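Local structure of TetR family transcriptional repressor LfrR (Mycobacterium smegmatis, 2V57) at residues L20-M24 / A62-V67; A23-A28 / P101-F105. The protein represses transcription of the lfrRA operon, which includes its own gene, by binding directly to the promoter region of lfrR-lfrA. One frame throughout, in Å; residues are numbered along the deposited sequence.

Contact 1. Residues L20-M24 / A62-V67. With SO4 (sulfate ion), chain G.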
ATOM      1  N   LEU B  20      17.731 -12.569   6.748  1.00 20.17           N
ATOM      2  CA  LEU B  20      17.039 -11.464   6.084  1.00 20.56           C
ATOM      3  C   LEU B  20      16.682 -11.797   4.632  1.00 20.35           C
ATOM      4  O   LEU B  20      15.593 -11.479   4.168  1.00 22.20           O
ATOM      5  CB  LEU B  20      17.888 -10.197   6.132  1.00 23.02           C
ATOM      6  CG  LEU B  20      17.992  -9.567   7.525  1.00 25.57           C
ATOM      7  CD1 LEU B  20      18.951  -8.384   7.486  1.00 28.88           C
ATOM      8  CD2 LEU B  20      16.624  -9.143   8.040  1.00 24.96           C
ATOM      9  N   ASP B  21      17.613 -12.428   3.922  1.00 23.89           N
ATOM     10  CA  ASP B  21      17.383 -12.791   2.536  1.00 27.55           C
ATOM     11  C   ASP B  21      16.277 -13.845   2.452  1.00 24.99           C
ATOM     12  O   ASP B  21      15.443 -13.800   1.559  1.00 23.20           O
ATOM     13  CB  ASP B  21      18.663 -13.305   1.875  1.00 22.36           C
ATOM     14  CG  ASP B  21      19.629 -12.184   1.489  1.00 30.93           C
ATOM     15  OD1 ASP B  21      19.276 -11.001   1.636  1.00 34.60           O
ATOM     16  OD2 ASP B  21      20.752 -12.503   1.032  1.00 42.25           O
ATOM     17  N   ALA B  22      16.261 -14.774   3.403  1.00 18.95           N
ATOM     18  CA  ALA B  22      15.197 -15.768   3.455  1.00 21.28           C
ATOM     19  C   ALA B  22      13.845 -15.128   3.786  1.00 19.16           C
ATOM     20  O   ALA B  22      12.806 -15.531   3.243  1.00 21.06           O
ATOM     21  CB  ALA B  22      15.525 -16.878   4.462  1.00 21.18           C
ATOM     22  N   ALA B  23      13.857 -14.146   4.674  1.00 19.24           N
ATOM     23  CA  ALA B  23      12.637 -13.451   5.040  1.00 18.92           C
ATOM     24  C   ALA B  23      12.074 -12.704   3.831  1.00 21.47           C
ATOM     25  O   ALA B  23      10.868 -12.719   3.587  1.00 24.00           O
ATOM     26  CB  ALA B  23      12.891 -12.498   6.221  1.00 15.46           C
ATOM     27  N   MET B  24      12.951 -12.050   3.077  1.00 19.62           N
ATOM     28  CA  MET B  24      12.515 -11.305   1.894  1.00 23.54           C
ATOM     29  C   MET B  24      11.811 -12.204   0.873  1.00 23.28           C
ATOM     30  O   MET B  24      10.836 -11.792   0.227  1.00 22.76           O
ATOM     31  CB  MET B  24      13.706 -10.608   1.226  1.00 28.60           C
ATOM     32  CG  MET B  24      14.124  -9.325   1.877  1.00 38.93           C
ATOM     33  SD  MET B  24      15.444  -8.536   0.952  1.00 44.22           S
ATOM     34  CE  MET B  24      14.667  -8.379  -0.653  1.00 40.41           C
ATOM     35  N   ALA B  62      13.607  -5.424  11.481  1.00 15.33           N
ATOM     36  CA  ALA B  62      14.903  -5.581  10.798  1.00 21.40           C
ATOM     37  C   ALA B  62      14.799  -5.710   9.263  1.00 18.05           C
ATOM     38  O   ALA B  62      15.599  -5.120   8.526  1.00 17.62           O
ATOM     39  CB  ALA B  62      15.665  -6.776  11.367  1.00 17.99           C
ATOM     40  N   LEU B  63      13.820  -6.473   8.783  1.00 18.22           N
ATOM     41  CA  LEU B  63      13.655  -6.670   7.345  1.00 14.82           C
ATOM     42  C   LEU B  63      13.296  -5.330   6.707  1.00 14.92           C
ATOM     43  O   LEU B  63      13.828  -4.959   5.654  1.00 15.94           O
ATOM     44  CB  LEU B  63      12.535  -7.685   7.078  1.00 16.00           C
ATOM     45  CG  LEU B  63      12.086  -7.943   5.631  1.00 21.21           C
ATOM     46  CD1 LEU B  63      13.175  -8.624   4.865  1.00 21.15           C
ATOM     47  CD2 LEU B  63      10.809  -8.794   5.588  1.00 29.64           C
ATOM     48  N   ALA B  64      12.391  -4.606   7.362  1.00 17.66           N
ATOM     49  CA  ALA B  64      11.940  -3.308   6.859  1.00 18.45           C
ATOM     50  C   ALA B  64      13.105  -2.314   6.795  1.00 16.58           C
ATOM     51  O   ALA B  64      13.298  -1.630   5.782  1.00 19.46           O
ATOM     52  CB  ALA B  64      10.761  -2.770   7.711  1.00 14.69           C
ATOM     53  N   ARG B  65      13.889  -2.220   7.867  1.00 15.33           N
ATOM     54  CA  ARG B  65      15.145  -1.482   7.794  1.00 14.36           C
ATOM     55  C   ARG B  65      16.013  -1.918   6.579  1.00 20.55           C
ATOM     56  O   ARG B  65      16.453  -1.090   5.777  1.00 20.24           O
ATOM     57  CB  ARG B  65      15.938  -1.591   9.115  1.00 14.03           C
ATOM     58  CG  ARG B  65      15.337  -0.810  10.306  1.00 14.78           C
ATOM     59  CD  ARG B  65      16.357  -0.719  11.452  1.00 15.98           C
ATOM     60  NE  ARG B  65      16.675  -2.018  12.066  1.00 17.86           N
ATOM     61  CZ  ARG B  65      15.910  -2.611  12.992  1.00 23.05           C
ATOM     62  NH1 ARG B  65      16.279  -3.763  13.533  1.00 20.44           N
ATOM     63  NH2 ARG B  65      14.775  -2.049  13.389  1.00 19.34           N
ATOM     64  N   HIS B  66      16.234  -3.219   6.434  1.00 13.92           N
ATOM     65  CA  HIS B  66      17.087  -3.737   5.367  1.00 15.20           C
ATOM     66  C   HIS B  66      16.576  -3.348   3.975  1.00 20.64           C
ATOM     67  O   HIS B  66      17.362  -2.877   3.140  1.00 20.98           O
ATOM     68  CB  HIS B  66      17.250  -5.263   5.490  1.00 18.60           C
ATOM     69  CG  HIS B  66      18.125  -5.872   4.424  1.00 24.36           C
ATOM     70  ND1 HIS B  66      19.466  -5.579   4.297  1.00 26.26           N
ATOM     71  CD2 HIS B  66      17.845  -6.773   3.453  1.00 24.95           C
ATOM     72  CE1 HIS B  66      19.970  -6.266   3.284  1.00 32.12           C
ATOM     73  NE2 HIS B  66      19.007  -6.997   2.757  1.00 27.39           N
ATOM     74  N   VAL B  67      15.271  -3.517   3.737  1.00 20.35           N
ATOM     75  CA  VAL B  67      14.671  -3.108   2.475  1.00 18.45           C
ATOM     76  C   VAL B  67      14.773  -1.610   2.206  1.00 18.40           C
ATOM     77  O   VAL B  67      15.067  -1.212   1.079  1.00 16.59           O
ATOM     78  CB  VAL B  67      13.198  -3.587   2.332  1.00 19.23           C
ATOM     79  CG1 VAL B  67      12.592  -3.066   1.033  1.00 21.24           C
ATOM     80  CG2 VAL B  67      13.147  -5.121   2.367  1.00 17.92           C
TER
HETATM   81  S   SO4 G1187      19.268  -5.963  12.473  1.00 25.53           S
HETATM   82  O1  SO4 G1187      18.546  -4.786  12.025  1.00 26.42           O
HETATM   83  O2  SO4 G1187      19.333  -6.975  11.435  1.00 26.85           O
HETATM   84  O3  SO4 G1187      20.645  -5.617  12.860  1.00 24.12           O
HETATM   85  O4  SO4 G1187      18.544  -6.494  13.630  1.00 20.84           O
HETATM   86  O   HOH W   1      19.419  -8.551   0.423  1.00 40.11           O
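Leu-20 and Leu-63 bring the two helices together: their CA atoms lie 6.0 Å apart, the nearest such pair here, while the axes of 20-24 and 62-67 pass at right angles 10.1 Å from each other. The CA-to-CB bond of Leu-20 points toward helix 62-67. Its CD2 packs against Ala-62 CB at 4.2 Å, and its CD1 sits over one face of the His-66 ring, 4.0 Å from CG. Leu-63 leaves its helix sideways, but its CD1 reaches helix 20-24. There its CD1 lies 4.1 Å from Ala-23 CB, 3.8 Å from Leu-20 O and only 3.2 Å from Met-24 CG, a very tight apolar contact. Helix 11-27 is the first helix of the TetR-type DNA-binding domain and helix 56-77 follows directly on the helix-turn-helix of residues 34-53, so the crossing packs the opening helix of that domain against the long helix leading into the rest of the subunit. Ile-38 of helix 35-42 also touches Ala-23, joining the first half of the helix-turn-helix to the same apolar cluster. Met-24 SD approaches the edge of the His-66 ring, 4.9 Å from the centroid, a sulfur-aromatic contact. Asp-21 OD1 and His-66 NE2, 4.2 Å apart, are bridged by a water 2.7 Å from OD1 and 2.8 Å from NE2. Arg-65 takes no part in the crossing; its NH1 donates a hydrogen bond to O1 of a sulfate (2.9 Å), probably from the crystallisation liquor, which is also hydrogen-bonded to Tyr-53 and Arg-16.

Contact 2. Residues A23-A28 / P101-F105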
ATOM      1  N   ALA B  23      13.857 -14.146   4.674  1.00 19.24           N
ATOM      2  CA  ALA B  23      12.637 -13.451   5.040  1.00 18.92           C
ATOM      3  C   ALA B  23      12.074 -12.704   3.831  1.00 21.47           C
ATOM      4  O   ALA B  23      10.868 -12.719   3.587  1.00 24.00           O
ATOM      5  CB  ALA B  23      12.891 -12.498   6.221  1.00 15.46           C
ATOM      6  N   MET B  24      12.951 -12.050   3.077  1.00 19.62           N
ATOM      7  CA  MET B  24      12.515 -11.305   1.894  1.00 23.54           C
ATOM      8  C   MET B  24      11.811 -12.204   0.873  1.00 23.28           C
ATOM      9  O   MET B  24      10.836 -11.792   0.227  1.00 22.76           O
ATOM     10  CB  MET B  24      13.706 -10.608   1.226  1.00 28.60           C
ATOM     11  CG  MET B  24      14.124  -9.325   1.877  1.00 38.93           C
ATOM     12  SD  MET B  24      15.444  -8.536   0.952  1.00 44.22           S
ATOM     13  CE  MET B  24      14.667  -8.379  -0.653  1.00 40.41           C
ATOM     14  N   LEU B  25      12.298 -13.436   0.718  1.00 21.52           N
ATOM     15  CA  LEU B  25      11.676 -14.361  -0.232  1.00 20.23           C
ATOM     16  C   LEU B  25      10.399 -14.988   0.321  1.00 21.98           C
ATOM     17  O   LEU B  25       9.362 -15.058  -0.355  1.00 25.44           O
ATOM     18  CB  LEU B  25      12.682 -15.458  -0.616  1.00 26.96           C
ATOM     19  CG  LEU B  25      12.180 -16.565  -1.540  1.00 38.35           C
ATOM     20  CD1 LEU B  25      11.875 -16.011  -2.931  1.00 34.46           C
ATOM     21  CD2 LEU B  25      13.216 -17.690  -1.604  1.00 42.81           C
ATOM     22  N   VAL B  26      10.469 -15.448   1.564  1.00 20.50           N
ATOM     23  CA  VAL B  26       9.369 -16.215   2.146  1.00 20.46           C
ATOM     24  C   VAL B  26       8.144 -15.334   2.433  1.00 21.03           C
ATOM     25  O   VAL B  26       7.016 -15.692   2.094  1.00 24.45           O
ATOM     26  CB  VAL B  26       9.817 -16.919   3.434  1.00 19.32           C
ATOM     27  CG1 VAL B  26       8.614 -17.506   4.182  1.00 21.76           C
ATOM     28  CG2 VAL B  26      10.853 -18.013   3.092  1.00 20.86           C
ATOM     29  N   LEU B  27       8.369 -14.179   3.035  1.00 17.84           N
ATOM     30  CA  LEU B  27       7.241 -13.331   3.413  1.00 22.35           C
ATOM     31  C   LEU B  27       6.568 -12.696   2.207  1.00 24.02           C
ATOM     32  O   LEU B  27       5.408 -12.314   2.282  1.00 29.13           O
ATOM     33  CB  LEU B  27       7.679 -12.252   4.415  1.00 21.41           C
ATOM     34  CG  LEU B  27       8.152 -12.800   5.758  1.00 22.92           C
ATOM     35  CD1 LEU B  27       8.862 -11.702   6.539  1.00 18.89           C
ATOM     36  CD2 LEU B  27       6.969 -13.369   6.544  1.00 22.70           C
ATOM     37  N   ALA B  28       7.293 -12.571   1.097  1.00 27.99           N
ATOM     38  CA  ALA B  28       6.678 -12.052  -0.125  1.00 34.17           C
ATOM     39  C   ALA B  28       5.592 -12.967  -0.699  1.00 34.89           C
ATOM     40  O   ALA B  28       4.775 -12.524  -1.498  1.00 39.71           O
ATOM     41  CB  ALA B  28       7.725 -11.752  -1.181  1.00 30.47           C
ATOM     42  N   PRO B 101       8.445  -7.735  -4.686  1.00 31.53           N
ATOM     43  CA  PRO B 101       7.188  -7.579  -3.956  1.00 26.33           C
ATOM     44  C   PRO B 101       7.328  -7.527  -2.436  1.00 26.33           C
ATOM     45  O   PRO B 101       6.316  -7.292  -1.789  1.00 25.05           O
ATOM     46  CB  PRO B 101       6.386  -8.821  -4.384  1.00 33.13           C
ATOM     47  CG  PRO B 101       7.436  -9.810  -4.798  1.00 36.40           C
ATOM     48  CD  PRO B 101       8.459  -8.970  -5.490  1.00 36.10           C
ATOM     49  N   ILE B 102       8.514  -7.731  -1.863  1.00 21.65           N
ATOM     50  CA  ILE B 102       8.632  -7.586  -0.404  1.00 22.18           C
ATOM     51  C   ILE B 102       8.319  -6.143   0.010  1.00 17.15           C
ATOM     52  O   ILE B 102       7.905  -5.859   1.143  1.00 22.84           O
ATOM     53  CB  ILE B 102      10.019  -8.035   0.141  1.00 23.52           C
ATOM     54  CG1 ILE B 102       9.960  -8.234   1.666  1.00 21.13           C
ATOM     55  CG2 ILE B 102      11.118  -7.045  -0.255  1.00 21.97           C
ATOM     56  CD1 ILE B 102       9.058  -9.408   2.081  1.00 18.97           C
ATOM     57  N   VAL B 103       8.491  -5.216  -0.924  1.00 23.45           N
ATOM     58  CA  VAL B 103       8.155  -3.818  -0.647  1.00 23.74           C
ATOM     59  C   VAL B 103       6.680  -3.638  -0.259  1.00 25.70           C
ATOM     60  O   VAL B 103       6.358  -2.769   0.544  1.00 29.78           O
ATOM     61  CB  VAL B 103       8.558  -2.882  -1.820  1.00 20.88           C
ATOM     62  CG1 VAL B 103       8.147  -1.438  -1.529  1.00 21.61           C
ATOM     63  CG2 VAL B 103      10.066  -3.003  -2.087  1.00 23.67           C
ATOM     64  N   LEU B 104       5.793  -4.473  -0.802  1.00 21.50           N
ATOM     65  CA  LEU B 104       4.385  -4.442  -0.416  1.00 31.04           C
ATOM     66  C   LEU B 104       4.215  -4.854   1.033  1.00 28.95           C
ATOM     67  O   LEU B 104       3.291  -4.411   1.733  1.00 27.36           O
ATOM     68  CB  LEU B 104       3.567  -5.400  -1.285  1.00 27.41           C
ATOM     69  CG  LEU B 104       3.475  -5.090  -2.781  1.00 27.05           C
ATOM     70  CD1 LEU B 104       3.013  -6.332  -3.528  1.00 29.27           C
ATOM     71  CD2 LEU B 104       2.526  -3.919  -3.031  1.00 22.08           C
ATOM     72  N   PHE B 105       5.093  -5.738   1.484  1.00 23.99           N
ATOM     73  CA  PHE B 105       5.006  -6.211   2.860  1.00 25.45           C
ATOM     74  C   PHE B 105       5.501  -5.121   3.817  1.00 26.85           C
ATOM     75  O   PHE B 105       4.870  -4.871   4.850  1.00 25.55           O
ATOM     76  CB  PHE B 105       5.780  -7.533   3.024  1.00 23.86           C
ATOM     77  CG  PHE B 105       5.648  -8.182   4.396  1.00 23.42           C
ATOM     78  CD1 PHE B 105       4.703  -9.161   4.632  1.00 21.42           C
ATOM     79  CD2 PHE B 105       6.523  -7.850   5.425  1.00 27.64           C
ATOM     80  CE1 PHE B 105       4.599  -9.784   5.879  1.00 18.23           C
ATOM     81  CE2 PHE B 105       6.422  -8.466   6.674  1.00 29.33           C
ATOM     82  CZ  PHE B 105       5.453  -9.434   6.897  1.00 20.12           C
TER
HETATM   83  O   HOH W   2       4.311  -9.277  -1.222  1.00 33.94           O
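Ile-102 pushes its CD1 against the last turn of helix 11-27, where it meets both backbone and side chains: it lies 3.5 Å from Met-24 O, 3.8 Å from Ala-28 N and 3.9 Å from Leu-27 CB. The CG2 branch takes the methyl end of the methionine, with Met-24 CE 3.8 Å from Ile-102 CG2. One turn on, Phe-105 lays its ring face over Leu-27; the CB of Leu-27 stands 4.2 Å from the centroid of the Phe-105 ring and almost on its normal, a CH-pi contact. Ala-28 is small enough to let the chains close to 4.9 Å between its CA and that of Ile-102, and its CB rests 4.1 Å from Pro-101 CG. In this way the end of the first helix of the DNA-binding domain packs on the short helix 102-106, and Phe-105 also touches Pro-110 of the second subunit. A water donates to both Ala-28 O, at 3.3 Å, and Pro-101 O, at 2.9 Å, while Lys-164 NZ of helix 147-164 is hydrogen-bonded to Ala-28 O. With apolar side chains meeting across the interface and water joining two carbonyls, the fit depends on shape rather than on direct polar pairing between these segments.

In the fold
From the N terminus, helix 11-27 supplies the first half of both contacts, which share Ala-23 and Met-24. Contact 1 closes the shorter loop, of 37 residues, by bringing helix 56-77 back over helix 11-27 once the chain has passed through the helix-turn-helix. Contact 2 closes a longer one, of 72 residues, after helix 85-97. The loops overlap without nesting, because contact 2 both starts slightly later (23-28 after 20-24) and ends later (101-105 after 62-67). Their centres are 8 Å apart and they touch: Leu-63 CD2 lies 3.6 Å from Leu-27 CD1, and Val-67 CG2 3.8 Å from Ile-102 CG2. Helices 11-27, 56-77 and 102-106 thus meet where the DNA-binding domain joins the remainder of the subunit.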